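PDB 6FJY: protein CsuE, which is the tip adhesin subunit of archaic chaperone-usher Csu pili, through which Acinetobacter baumannii probably attaches to surfaces when it forms biofilms. Local coordinates for residues 66-71 and 119-124; 132-137 and 152-157; 248-253 and 282-287. One frame throughout, in Å; residues are numbered along the deposited sequence.

Contact 1. Residues 66-71 and 119-124; sequences EKLNAI and GVYQAD
Leu68 and the ring of Tyr121 meet roughly perpendicular to each other. Both side chains are buried and leave their strands toward the other segment. In each, CG lies anti to the carbonyl carbon and beside the backbone N (chi1 -77° for Leu68, -74° for Tyr121). The CD1 methyl of Leu68 sits over one face of the ring, off the ring centre, 4.0 Å from Tyr121 CG. Its branch point follows, with Leu68 CG 4.0 Å from Tyr121 CD2. The two segments lie on strands 67-73 and 119-136, which do not pair with each other here. In this Ig-like beta sandwich they are bridged by strand 58-61: through the backbone, Leu68 bonds Phe59 and Gln122 bonds Thr60. Leu68 CA is 7.2 Å from Tyr121 CA. Val177 of strand 167-184 touches both Leu68 and Tyr121. Farther out, Glu66 crosses the phenol obliquely, with carboxylate and ring planes 62° apart. Glu66 O lies 3.6 Å from Tyr121 CE2. The acid and the hydroxyl do not bond to each other, since Glu66 OE2 is 3.7 Å from Tyr121 OH. Ser117 joins them instead: its OG bonds Glu66 OE2 and its carbonyl O bonds Tyr121 OH. On the solvent side, Lys67 NZ stays 4.2 Å from Asp124 OD2, too long for a salt bridge, while Ser58 and Thr60 hold the Asp124 carboxylate.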
# COMPACT_ATOMS: atom_id res chain seq x y z
N GLU D 66 12.64 -10.17 -11.73
CA GLU D 66 11.34 -10.82 -11.67
C GLU D 66 10.39 -10.15 -12.66
O GLU D 66 10.46 -8.95 -12.91
CB GLU D 66 10.76 -10.75 -10.26
CG GLU D 66 11.56 -11.53 -9.22
CD GLU D 66 11.07 -11.29 -7.81
OE1 GLU D 66 10.33 -12.14 -7.27
OE2 GLU D 66 11.41 -10.23 -7.24
N LYS D 67 9.50 -10.96 -13.22
CA LYS D 67 8.62 -10.51 -14.30
C LYS D 67 7.20 -10.93 -14.00
O LYS D 67 6.93 -12.12 -13.76
CB LYS D 67 9.06 -11.08 -15.66
CG LYS D 67 10.50 -10.78 -16.04
CD LYS D 67 10.79 -11.14 -17.49
CE LYS D 67 12.23 -10.83 -17.87
NZ LYS D 67 12.39 -10.40 -19.31
N LEU D 68 6.29 -9.97 -14.01
CA LEU D 68 4.87 -10.27 -13.95
C LEU D 68 4.33 -10.46 -15.36
O LEU D 68 4.88 -9.92 -16.33
CB LEU D 68 4.10 -9.15 -13.25
CG LEU D 68 4.16 -9.04 -11.73
CD1 LEU D 68 3.55 -7.73 -11.31
CD2 LEU D 68 3.42 -10.21 -11.10
N ASN D 69 3.23 -11.20 -15.46
CA ASN D 69 2.57 -11.43 -16.74
C ASN D 69 1.15 -10.90 -16.64
O ASN D 69 0.38 -11.31 -15.77
CB ASN D 69 2.59 -12.91 -17.10
CG ASN D 69 3.99 -13.40 -17.42
OD1 ASN D 69 4.47 -14.38 -16.85
ND2 ASN D 69 4.67 -12.69 -18.33
N ALA D 70 0.82 -9.97 -17.52
CA ALA D 70 -0.49 -9.34 -17.54
C ALA D 70 -1.23 -9.73 -18.81
O ALA D 70 -0.73 -10.45 -19.67
CB ALA D 70 -0.35 -7.82 -17.43
N ILE D 71 -2.46 -9.24 -18.90
CA ILE D 71 -3.31 -9.46 -20.06
C ILE D 71 -4.00 -8.14 -20.34
O ILE D 71 -4.69 -7.60 -19.47
CB ILE D 71 -4.36 -10.56 -19.82
CG1 ILE D 71 -3.69 -11.90 -19.52
CG2 ILE D 71 -5.29 -10.68 -21.01
CD1 ILE D 71 -4.67 -12.98 -19.13
N GLY D 119 7.83 -3.96 -5.49
CA GLY D 119 8.68 -3.15 -6.32
C GLY D 119 7.89 -2.65 -7.52
O GLY D 119 6.70 -2.93 -7.66
N VAL D 120 8.58 -1.91 -8.37
CA VAL D 120 7.97 -1.41 -9.59
C VAL D 120 8.25 -2.39 -10.72
O VAL D 120 9.33 -2.98 -10.81
CB VAL D 120 8.47 0.01 -9.93
CG1 VAL D 120 9.95 -0.00 -10.26
CG2 VAL D 120 7.67 0.57 -11.09
N TYR D 121 7.25 -2.58 -11.58
CA TYR D 121 7.30 -3.58 -12.64
C TYR D 121 6.89 -2.89 -13.93
O TYR D 121 5.71 -2.58 -14.13
CB TYR D 121 6.41 -4.77 -12.30
CG TYR D 121 6.99 -5.66 -11.22
CD1 TYR D 121 7.02 -5.25 -9.90
CD2 TYR D 121 7.52 -6.91 -11.53
CE1 TYR D 121 7.57 -6.05 -8.91
CE2 TYR D 121 8.06 -7.72 -10.55
CZ TYR D 121 8.08 -7.28 -9.24
OH TYR D 121 8.62 -8.09 -8.26
N GLN D 122 7.86 -2.65 -14.81
CA GLN D 122 7.66 -1.85 -16.01
C GLN D 122 7.44 -2.77 -17.20
O GLN D 122 8.21 -3.71 -17.42
CB GLN D 122 8.87 -0.96 -16.27
CG GLN D 122 8.64 0.09 -17.34
CD GLN D 122 7.64 1.14 -16.90
OE1 GLN D 122 6.85 1.65 -17.71
NE2 GLN D 122 7.67 1.49 -15.61
N ALA D 123 6.39 -2.50 -17.97
CA ALA D 123 6.15 -3.27 -19.18
C ALA D 123 7.37 -3.19 -20.09
O ALA D 123 8.08 -2.19 -20.13
CB ALA D 123 4.90 -2.75 -19.91
N ASP D 124 7.64 -4.29 -20.79
CA ASP D 124 8.89 -4.40 -21.53
C ASP D 124 8.85 -3.61 -22.83
O ASP D 124 9.89 -3.19 -23.33
CB ASP D 124 9.20 -5.87 -21.79
CG ASP D 124 9.50 -6.63 -20.51
OD1 ASP D 124 10.01 -5.99 -19.57
OD2 ASP D 124 9.23 -7.84 -20.45

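Contact 2. Residues 132-137 and 152-157; sequences FYSVPA and FRRGAL
Arg154 NH1 reaches Ser134 twice. The stronger bond goes to the hydroxyl: Arg154 NH1 to Ser134 OG is 2.8 Å, nearly straight at 164°, with OG almost in the guanidinium plane. The second goes to the carbonyl, Arg154 NH1 to Ser134 O at 2.9 Å, and is weak because the N-H points well off line (119°). A bend at chi3 (76°) turns the end of the arginine toward the strand and leaves Arg154 CD 3.1 Å from Ser134 OG. The serine meets it with OG anti to its backbone N. Ser134 OG also bonds Glu148 OE2 on the neighbouring strand 146-148, so the hydroxyl stands between a cationic group and an anionic one. Arg154 NH2 is taken up by the carbonyl O of Met45.

Phe152 packs on the CB of the same serine. Ser134 CB lies over one face of its ring, 3.5 Å from the ring centroid, in a CH-pi contact. Phe152 CD2 comes within 3.3 Å of Tyr133 O. The segment 152-157 has no regular structure, and these contacts lay the loop after strand 146-148 against the end of strand 119-136, in the N-terminal half of the adhesin. Because NH1 donates to Ser134 OG, the buried hydroxyl is left to give its own proton, probably to Glu148 OE2, and the nearby arginine would be expected to favour the ionised form of Glu148.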
# COMPACT_ATOMS: atom_id res chain seq x y z
N PHE D 132 -8.24 4.37 -36.05
CA PHE D 132 -8.99 4.87 -37.20
C PHE D 132 -10.40 5.12 -36.70
O PHE D 132 -11.13 4.18 -36.38
CB PHE D 132 -8.98 3.86 -38.35
CG PHE D 132 -7.60 3.36 -38.74
CD1 PHE D 132 -6.96 2.39 -37.98
CD2 PHE D 132 -6.97 3.83 -39.88
CE1 PHE D 132 -5.70 1.92 -38.34
CE2 PHE D 132 -5.72 3.36 -40.25
CZ PHE D 132 -5.08 2.40 -39.48
N TYR D 133 -10.79 6.39 -36.59
CA TYR D 133 -12.06 6.73 -35.95
C TYR D 133 -12.81 7.80 -36.73
O TYR D 133 -12.21 8.62 -37.43
CB TYR D 133 -11.86 7.20 -34.50
CG TYR D 133 -10.94 8.39 -34.35
CD1 TYR D 133 -11.43 9.69 -34.40
CD2 TYR D 133 -9.58 8.22 -34.15
CE1 TYR D 133 -10.60 10.78 -34.26
CE2 TYR D 133 -8.73 9.30 -34.01
CZ TYR D 133 -9.24 10.58 -34.07
OH TYR D 133 -8.39 11.66 -33.94
N SER D 134 -14.13 7.77 -36.60
CA SER D 134 -15.02 8.85 -37.05
C SER D 134 -16.18 8.91 -36.06
O SER D 134 -17.12 8.12 -36.15
CB SER D 134 -15.51 8.63 -38.46
OG SER D 134 -16.37 9.69 -38.84
N VAL D 135 -16.10 9.86 -35.14
CA VAL D 135 -17.01 9.94 -34.00
C VAL D 135 -17.96 11.12 -34.22
O VAL D 135 -17.49 12.22 -34.52
CB VAL D 135 -16.25 10.11 -32.67
CG1 VAL D 135 -17.22 10.04 -31.50
CG2 VAL D 135 -15.15 9.06 -32.57
N PRO D 136 -19.27 10.93 -34.08
CA PRO D 136 -20.19 12.05 -34.20
C PRO D 136 -20.06 13.02 -33.04
O PRO D 136 -19.80 12.62 -31.90
CB PRO D 136 -21.57 11.38 -34.21
CG PRO D 136 -21.35 10.07 -33.52
CD PRO D 136 -19.96 9.65 -33.83
N ALA D 137 -20.21 14.30 -33.35
CA ALA D 137 -20.07 15.39 -32.40
C ALA D 137 -21.43 15.88 -31.93
O ALA D 137 -22.45 15.68 -32.60
CB ALA D 137 -19.30 16.55 -33.03
N PHE D 152 -10.26 10.00 -43.16
CA PHE D 152 -11.48 9.22 -42.98
C PHE D 152 -12.58 9.72 -43.90
O PHE D 152 -12.79 10.93 -44.05
CB PHE D 152 -11.95 9.27 -41.53
CG PHE D 152 -12.72 8.05 -41.11
CD1 PHE D 152 -14.03 7.85 -41.52
CD2 PHE D 152 -12.12 7.07 -40.33
CE1 PHE D 152 -14.72 6.72 -41.17
CE2 PHE D 152 -12.81 5.94 -39.96
CZ PHE D 152 -14.12 5.77 -40.38
N ARG D 153 -13.31 8.78 -44.50
CA ARG D 153 -14.40 9.09 -45.43
C ARG D 153 -15.60 8.22 -45.08
O ARG D 153 -15.56 7.00 -45.27
CB ARG D 153 -13.96 8.88 -46.88
N ARG D 154 -16.66 8.84 -44.56
CA ARG D 154 -17.94 8.16 -44.38
C ARG D 154 -18.75 8.26 -45.67
O ARG D 154 -18.81 9.33 -46.29
CB ARG D 154 -18.74 8.78 -43.22
CG ARG D 154 -18.01 8.86 -41.88
CD ARG D 154 -18.69 9.85 -40.92
NE ARG D 154 -19.91 9.29 -40.34
CZ ARG D 154 -19.98 8.68 -39.16
NH1 ARG D 154 -18.89 8.55 -38.41
NH2 ARG D 154 -21.14 8.20 -38.72
N GLY D 155 -19.36 7.15 -46.07
CA GLY D 155 -20.29 7.15 -47.17
C GLY D 155 -21.71 6.92 -46.67
O GLY D 155 -22.12 7.53 -45.68
N ALA D 156 -22.45 6.05 -47.34
CA ALA D 156 -23.77 5.63 -46.88
C ALA D 156 -23.76 4.18 -46.40
O ALA D 156 -23.99 3.91 -45.22
CB ALA D 156 -24.82 5.81 -47.98
N LEU D 157 -23.49 3.24 -47.30
CA LEU D 157 -23.37 1.83 -46.92
C LEU D 157 -22.25 1.16 -47.71
O LEU D 157 -21.53 0.32 -47.17
CB LEU D 157 -24.69 1.08 -47.13
CG LEU D 157 -25.92 1.57 -46.36
CD1 LEU D 157 -26.73 2.56 -47.20
CD2 LEU D 157 -26.79 0.41 -45.89

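Contact 3. Residues 248-253 and 282-287; sequences FKNSSN and NYVFTT
Thr286 has OG1 anti to its carbonyl carbon (chi1 -63°), and Asn250 has a positive phi of 50°; together they bring Thr286 OG1 to 2.8 Å from Asn250 O, which accepts its proton. This happens in an Ig-like domain of the Spore Coat Protein U family, where a type II' turn from Lys249 to Ser252 ends the antiparallel pairing of strand 242-249 with strand 279-289. Phe248 and Thr286 form a hydrogen-bonded pair. Phe248 N donates to Thr286 O at 2.6 Å, and Thr286 N returns a bond to Phe248 O at 2.7 Å, both in the carbonyl planes. Lys249 and Phe285 follow as a non-hydrogen-bonded pair. The turn then takes the chain away, with Asn250 at its second position. Lys249 O receives both Ser252 N and Ser252 OG. Asn250 N still reaches back to Val284 O at 2.7 Å, coming from above the carbonyl plane. The Asn250 side chain lies across that of Val284, with Asn250 OD1 3.7 Å from Val284 CB. Phe285 keeps its ring on the opposite face of the sheet from Phe248 and Thr286, against Ile247, Met206 and Val188. Its CG takes the crowded position between backbone N and carbonyl carbon (chi1 68°), and Phe285 CB lies 3.3 Å from Phe248 O.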
# COMPACT_ATOMS: atom_id res chain seq x y z
N PHE D 248 4.30 -15.21 27.76
CA PHE D 248 5.74 -15.44 27.65
C PHE D 248 6.09 -15.97 26.27
O PHE D 248 5.39 -16.82 25.72
CB PHE D 248 6.20 -16.40 28.76
CG PHE D 248 6.03 -15.83 30.14
CD1 PHE D 248 4.92 -16.15 30.91
CD2 PHE D 248 6.95 -14.93 30.64
CE1 PHE D 248 4.75 -15.59 32.16
CE2 PHE D 248 6.79 -14.37 31.89
CZ PHE D 248 5.69 -14.71 32.66
N LYS D 249 7.20 -15.46 25.72
CA LYS D 249 7.70 -15.91 24.43
C LYS D 249 8.11 -17.38 24.50
O LYS D 249 8.78 -17.80 25.45
CB LYS D 249 8.90 -15.07 23.99
CG LYS D 249 8.73 -13.55 24.02
CD LYS D 249 9.98 -12.85 23.46
CE LYS D 249 10.04 -11.38 23.86
NZ LYS D 249 11.28 -10.69 23.37
N ASN D 250 7.68 -18.16 23.51
CA ASN D 250 8.01 -19.59 23.37
C ASN D 250 7.71 -20.28 24.70
O ASN D 250 6.63 -20.05 25.27
CB ASN D 250 9.44 -19.74 22.86
CG ASN D 250 9.67 -19.02 21.53
OD1 ASN D 250 8.95 -19.23 20.55
ND2 ASN D 250 10.67 -18.15 21.51
N SER D 251 8.61 -21.12 25.23
CA SER D 251 8.43 -21.75 26.53
C SER D 251 9.34 -21.14 27.60
O SER D 251 9.73 -21.83 28.54
CB SER D 251 8.69 -23.26 26.44
OG SER D 251 7.78 -23.90 25.56
N SER D 252 9.68 -19.86 27.46
CA SER D 252 10.72 -19.23 28.26
C SER D 252 10.11 -18.27 29.28
O SER D 252 8.91 -18.27 29.54
CB SER D 252 11.73 -18.52 27.34
OG SER D 252 11.13 -17.44 26.65
N ASN D 253 10.98 -17.45 29.88
CA ASN D 253 10.59 -16.46 30.88
C ASN D 253 10.66 -15.03 30.36
O ASN D 253 10.34 -14.10 31.10
CB ASN D 253 11.48 -16.58 32.13
CG ASN D 253 11.20 -17.83 32.94
OD1 ASN D 253 10.09 -18.37 32.92
ND2 ASN D 253 12.20 -18.28 33.69
N ASN D 282 5.66 -17.19 12.53
CA ASN D 282 4.85 -17.66 13.63
C ASN D 282 5.54 -17.34 14.95
O ASN D 282 6.77 -17.28 15.03
CB ASN D 282 4.56 -19.15 13.51
CG ASN D 282 3.51 -19.44 12.46
OD1 ASN D 282 2.31 -19.38 12.75
ND2 ASN D 282 3.94 -19.72 11.24
N TYR D 283 4.73 -17.09 15.99
CA TYR D 283 5.23 -16.67 17.29
C TYR D 283 4.55 -17.53 18.35
O TYR D 283 3.39 -17.31 18.69
CB TYR D 283 4.97 -15.18 17.54
CG TYR D 283 5.57 -14.26 16.50
CD1 TYR D 283 4.91 -14.02 15.29
CD2 TYR D 283 6.78 -13.61 16.74
CE1 TYR D 283 5.46 -13.17 14.34
CE2 TYR D 283 7.33 -12.77 15.79
CZ TYR D 283 6.67 -12.55 14.60
OH TYR D 283 7.22 -11.72 13.66
N VAL D 284 5.29 -18.50 18.88
CA VAL D 284 4.81 -19.35 19.95
C VAL D 284 4.91 -18.57 21.26
O VAL D 284 5.86 -17.82 21.48
CB VAL D 284 5.60 -20.67 20.00
CG1 VAL D 284 5.19 -21.52 21.20
CG2 VAL D 284 5.39 -21.44 18.72
N PHE D 285 3.90 -18.74 22.11
CA PHE D 285 3.85 -17.99 23.36
C PHE D 285 3.04 -18.77 24.38
O PHE D 285 2.21 -19.63 24.03
CB PHE D 285 3.28 -16.58 23.16
CG PHE D 285 1.82 -16.54 22.78
CD1 PHE D 285 1.43 -16.61 21.45
CD2 PHE D 285 0.84 -16.39 23.76
CE1 PHE D 285 0.09 -16.55 21.11
CE2 PHE D 285 -0.50 -16.33 23.42
CZ PHE D 285 -0.88 -16.42 22.10
N THR D 286 3.29 -18.46 25.64
CA THR D 286 2.69 -19.17 26.76
C THR D 286 1.97 -18.18 27.65
O THR D 286 2.55 -17.16 28.04
CB THR D 286 3.74 -19.93 27.56
OG1 THR D 286 4.34 -20.93 26.72
CG2 THR D 286 3.10 -20.60 28.74
N THR D 287 0.71 -18.47 27.94
CA THR D 287 -0.13 -17.65 28.80
C THR D 287 -0.25 -18.37 30.14
O THR D 287 -0.83 -19.46 30.21
CB THR D 287 -1.50 -17.42 28.16
OG1 THR D 287 -1.33 -17.02 26.80
CG2 THR D 287 -2.27 -16.35 28.90

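Following the chain from the N terminus, contact 1 comes first and closes a loop of 47 residues that contains strand 103-110. Contact 2 closes a shorter loop of 14 residues, and contact 3 one of 28. The three neither nest nor cross: each closes before the next opens. Strand 119-136 serves both contact 1, near its start, and contact 2, near its end. Contact 1 joins parts of the sandwich near the middle of the molecule; contact 2 fastens a loop at the N-terminal end. Strand 167-184 leads on toward the domain holding contact 3. Contacts 2 and 3 lie on opposite sides of the chain's centre, their centres about 73 Å apart.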